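Local coordinates for RING finger protein unkempt homolog (Mus musculus, PDB 5ELK), which binds specific mRNA sequences through clustered CCCH zinc fingers and represses translation, shaping the early morphology of cortical neurons during embryonic development, at residues Ser38-Arg43 against Tyr78-Glu84. Sequence-based numbering, arbitrary orientation.
Sequences SKDRRR and YCHTRTE. With ZN (zinc ion), chain D; nucleotides of chain B.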
loop_
_atom_site.group_PDB
_atom_site.type_symbol
_atom_site.label_atom_id
_atom_site.label_comp_id
_atom_site.label_asym_id
_atom_site.label_seq_id
_atom_site.Cartn_x
_atom_site.Cartn_y
_atom_site.Cartn_z
ATOM N N SER A 38 3.376 -4.955 -11.363
ATOM C CA SER A 38 1.930 -4.758 -11.391
ATOM C C SER A 38 1.324 -5.122 -10.051
ATOM O O SER A 38 0.373 -4.485 -9.599
ATOM C CB SER A 38 1.296 -5.609 -12.499
ATOM O OG SER A 38 1.541 -6.988 -12.290
ATOM N N LYS A 39 1.890 -6.149 -9.420
ATOM C CA LYS A 39 1.404 -6.648 -8.131
ATOM C C LYS A 39 1.821 -5.767 -6.943
ATOM O O LYS A 39 1.391 -5.987 -5.810
ATOM C CB LYS A 39 1.874 -8.095 -7.925
ATOM C CG LYS A 39 1.074 -9.110 -8.735
ATOM C CD LYS A 39 1.804 -10.439 -8.908
ATOM C CE LYS A 39 1.432 -11.460 -7.841
ATOM N NZ LYS A 39 2.083 -11.176 -6.533
ATOM N N ASP A 40 2.635 -4.757 -7.233
ATOM C CA ASP A 40 3.182 -3.828 -6.242
ATOM C C ASP A 40 2.511 -2.470 -6.441
ATOM O O ASP A 40 2.576 -1.579 -5.587
ATOM C CB ASP A 40 4.691 -3.704 -6.495
ATOM C CG ASP A 40 5.432 -3.037 -5.368
ATOM O OD1 ASP A 40 5.039 -3.213 -4.202
ATOM O OD2 ASP A 40 6.433 -2.345 -5.652
ATOM N N ARG A 41 1.850 -2.328 -7.585
ATOM C CA ARG A 41 1.316 -1.051 -8.016
ATOM C C ARG A 41 0.080 -0.667 -7.226
ATOM O O ARG A 41 -0.649 -1.519 -6.716
ATOM C CB ARG A 41 0.981 -1.111 -9.504
ATOM C CG ARG A 41 0.436 0.177 -10.071
ATOM C CD ARG A 41 0.447 0.136 -11.582
ATOM N NE ARG A 41 -0.873 0.403 -12.141
ATOM C CZ ARG A 41 -1.366 1.619 -12.339
ATOM N NH1 ARG A 41 -0.655 2.695 -12.016
ATOM N NH2 ARG A 41 -2.575 1.764 -12.857
ATOM N N ARG A 42 -0.151 0.633 -7.146
ATOM C CA ARG A 42 -1.292 1.175 -6.434
ATOM C C ARG A 42 -1.886 2.334 -7.224
ATOM O O ARG A 42 -1.199 3.309 -7.525
ATOM C CB ARG A 42 -0.850 1.644 -5.040
ATOM C CG ARG A 42 -1.883 2.418 -4.270
ATOM C CD ARG A 42 -1.593 2.356 -2.785
ATOM N NE ARG A 42 -2.551 3.122 -1.992
ATOM C CZ ARG A 42 -2.397 4.400 -1.664
ATOM N NH1 ARG A 42 -1.324 5.067 -2.062
ATOM N NH2 ARG A 42 -3.313 5.014 -0.931
ATOM N N ARG A 43 -3.159 2.225 -7.578
ATOM C CA ARG A 43 -3.866 3.356 -8.155
ATOM C C ARG A 43 -4.093 4.393 -7.062
ATOM O O ARG A 43 -4.554 4.067 -5.966
ATOM C CB ARG A 43 -5.191 2.910 -8.764
ATOM C CG ARG A 43 -5.025 1.946 -9.932
ATOM C CD ARG A 43 -6.331 1.247 -10.270
ATOM N NE ARG A 43 -6.732 0.318 -9.219
ATOM C CZ ARG A 43 -7.935 -0.240 -9.126
ATOM N NH1 ARG A 43 -8.870 0.029 -10.018
ATOM N NH2 ARG A 43 -8.203 -1.067 -8.132
ATOM N N TYR A 78 -12.764 -2.249 -7.078
ATOM C CA TYR A 78 -12.267 -3.175 -6.080
ATOM C C TYR A 78 -10.753 -3.089 -6.088
ATOM O O TYR A 78 -10.173 -2.644 -7.075
ATOM C CB TYR A 78 -12.708 -4.593 -6.430
ATOM C CG TYR A 78 -14.190 -4.843 -6.265
ATOM C CD1 TYR A 78 -15.099 -4.504 -7.264
ATOM C CD2 TYR A 78 -14.683 -5.429 -5.111
ATOM C CE1 TYR A 78 -16.451 -4.740 -7.106
ATOM C CE2 TYR A 78 -16.034 -5.673 -4.952
ATOM C CZ TYR A 78 -16.910 -5.325 -5.953
ATOM O OH TYR A 78 -18.255 -5.558 -5.794
ATOM N N CYS A 79 -10.113 -3.533 -5.011
ATOM C CA CYS A 79 -8.657 -3.510 -4.943
ATOM C C CYS A 79 -8.036 -4.587 -5.827
ATOM O O CYS A 79 -8.549 -5.692 -5.910
ATOM C CB CYS A 79 -8.186 -3.694 -3.502
ATOM S SG CYS A 79 -8.604 -2.311 -2.424
ATOM N N HIS A 80 -6.921 -4.243 -6.469
ATOM C CA HIS A 80 -6.221 -5.130 -7.393
ATOM C C HIS A 80 -4.854 -5.575 -6.871
ATOM O O HIS A 80 -4.210 -6.439 -7.466
ATOM C CB HIS A 80 -6.044 -4.443 -8.750
ATOM C CG HIS A 80 -7.226 -4.577 -9.660
ATOM N ND1 HIS A 80 -7.307 -3.942 -10.877
ATOM C CD2 HIS A 80 -8.380 -5.280 -9.525
ATOM C CE1 HIS A 80 -8.460 -4.234 -11.451
ATOM N NE2 HIS A 80 -9.129 -5.044 -10.653
ATOM N N THR A 81 -4.407 -4.979 -5.774
ATOM C CA THR A 81 -3.176 -5.411 -5.119
ATOM C C THR A 81 -3.284 -5.238 -3.622
ATOM O O THR A 81 -4.093 -4.453 -3.124
ATOM C CB THR A 81 -1.957 -4.609 -5.566
ATOM O OG1 THR A 81 -2.065 -3.266 -5.075
ATOM C CG2 THR A 81 -1.837 -4.586 -7.068
ATOM N N ARG A 82 -2.449 -5.982 -2.910
ATOM C CA ARG A 82 -2.459 -5.982 -1.464
ATOM C C ARG A 82 -2.104 -4.581 -0.996
ATOM O O ARG A 82 -2.635 -4.073 0.000
ATOM C CB ARG A 82 -1.441 -6.994 -0.946
ATOM C CG ARG A 82 -1.187 -6.938 0.555
ATOM C CD ARG A 82 -0.138 -7.961 0.960
ATOM N NE ARG A 82 -0.635 -9.331 0.838
ATOM C CZ ARG A 82 -0.106 -10.271 0.054
ATOM N NH1 ARG A 82 0.963 -10.028 -0.698
ATOM N NH2 ARG A 82 -0.653 -11.476 0.026
ATOM N N THR A 83 -1.218 -3.941 -1.743
ATOM C CA THR A 83 -0.844 -2.584 -1.411
ATOM C C THR A 83 -2.037 -1.643 -1.506
ATOM O O THR A 83 -2.197 -0.754 -0.665
ATOM C CB THR A 83 0.274 -2.076 -2.308
ATOM O OG1 THR A 83 1.358 -3.010 -2.269
ATOM C CG2 THR A 83 0.749 -0.717 -1.824
ATOM N N GLU A 84 -2.871 -1.835 -2.525
ATOM C CA GLU A 84 -4.043 -0.986 -2.701
ATOM C C GLU A 84 -5.002 -1.134 -1.541
ATOM O O GLU A 84 -5.697 -0.192 -1.163
ATOM C CB GLU A 84 -4.768 -1.311 -4.002
ATOM C CG GLU A 84 -4.144 -0.639 -5.194
ATOM C CD GLU A 84 -5.074 -0.548 -6.375
ATOM O OE1 GLU A 84 -6.019 -1.360 -6.478
ATOM O OE2 GLU A 84 -4.864 0.363 -7.194
HETATM ZN ZN ZN D . -11.012 -5.853 -10.814
ATOM P P G B 5 2.671 -10.895 5.507
ATOM O OP1 G B 5 1.804 -12.012 5.043
ATOM O OP2 G B 5 3.826 -11.202 6.393
ATOM O "O5'" G B 5 3.273 -10.096 4.266
ATOM C "C5'" G B 5 2.579 -10.030 3.027
ATOM C "C4'" G B 5 3.108 -8.918 2.153
ATOM O "O4'" G B 5 2.607 -7.644 2.646
ATOM C "C3'" G B 5 4.633 -8.789 2.095
ATOM O "O3'" G B 5 5.035 -8.390 0.784
ATOM C "C2'" G B 5 4.915 -7.655 3.077
ATOM O "O2'" G B 5 6.111 -6.942 2.827
ATOM C "C1'" G B 5 3.686 -6.767 2.888
ATOM N N9 G B 5 3.358 -5.946 4.059
ATOM C C8 G B 5 2.921 -6.392 5.285
ATOM N N7 G B 5 2.708 -5.421 6.126
ATOM C C5 G B 5 3.028 -4.269 5.421
ATOM C C6 G B 5 2.992 -2.906 5.820
ATOM O O6 G B 5 2.667 -2.437 6.910
ATOM N N1 G B 5 3.397 -2.053 4.803
ATOM C C2 G B 5 3.775 -2.465 3.547
ATOM N N2 G B 5 4.126 -1.489 2.696
ATOM N N3 G B 5 3.811 -3.731 3.157
ATOM C C4 G B 5 3.426 -4.574 4.139
HETATM O O HOH W 1 1.224 -5.526 -3.180
HETATM O O HOH W 2 -0.723 -7.743 -5.306
HETATM O O HOH W 3 -5.358 2.236 -1.721
#
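This is a polar contact between two consecutive CCCH zinc fingers. Residues 38-43 run out of the first of the three fingers in this fragment (zinc fingers 4-6) into the linker. Residues 78-84 carry the last zinc ligand of the second and the start of helix 82-86. Arg43 and Glu84 form its centre. Arg43 NE donates to Glu84 OE2 at 2.8 Å, and Arg43 NH2 to Glu84 OE1 at 2.8 Å, a bidentate salt bridge. The backbone joins in, with Arg43 N 2.6 Å from Glu84 OE2. Glu84 OE1 also accepts from His80 N at 3.0 Å, so this carboxylate ties the linker to the zinc-binding loop. Arg43 NH2 reaches Tyr78 O at 2.7 Å, while its NH1 hydrogen-bonds Cys76 O and Asp74 O. The Arg43 guanidinium lies flat on the His80 ring, with centres 4.6 Å apart and planes at 9°. His80 NE2 binds zinc at 2.1 Å; Cys55, Cys70 and Cys76 complete the site.

Thr81 is the N-cap of the helix. Its OG1 accepts from Glu84 N at 3.0 Å and donates to Arg41 O at 2.8 Å. One water bridges Lys39 O and Thr83 OG1; another bridges Arg42 NE and Glu84 O. The Arg42 guanidinium also hydrogen-bonds Leu11 O and Tyr14 O. Asp40 OD2 makes a salt bridge to Lys15 and a hydrogen bond to His36 ND1. At the helix start, Arg82 CD lies 3.2 Å from O4' of G5 of RNA chain B. The arrangement is an interfinger junction of a tandem CCCH array; here Arg43 of the linker lies on the zinc ligand His80 of the next finger.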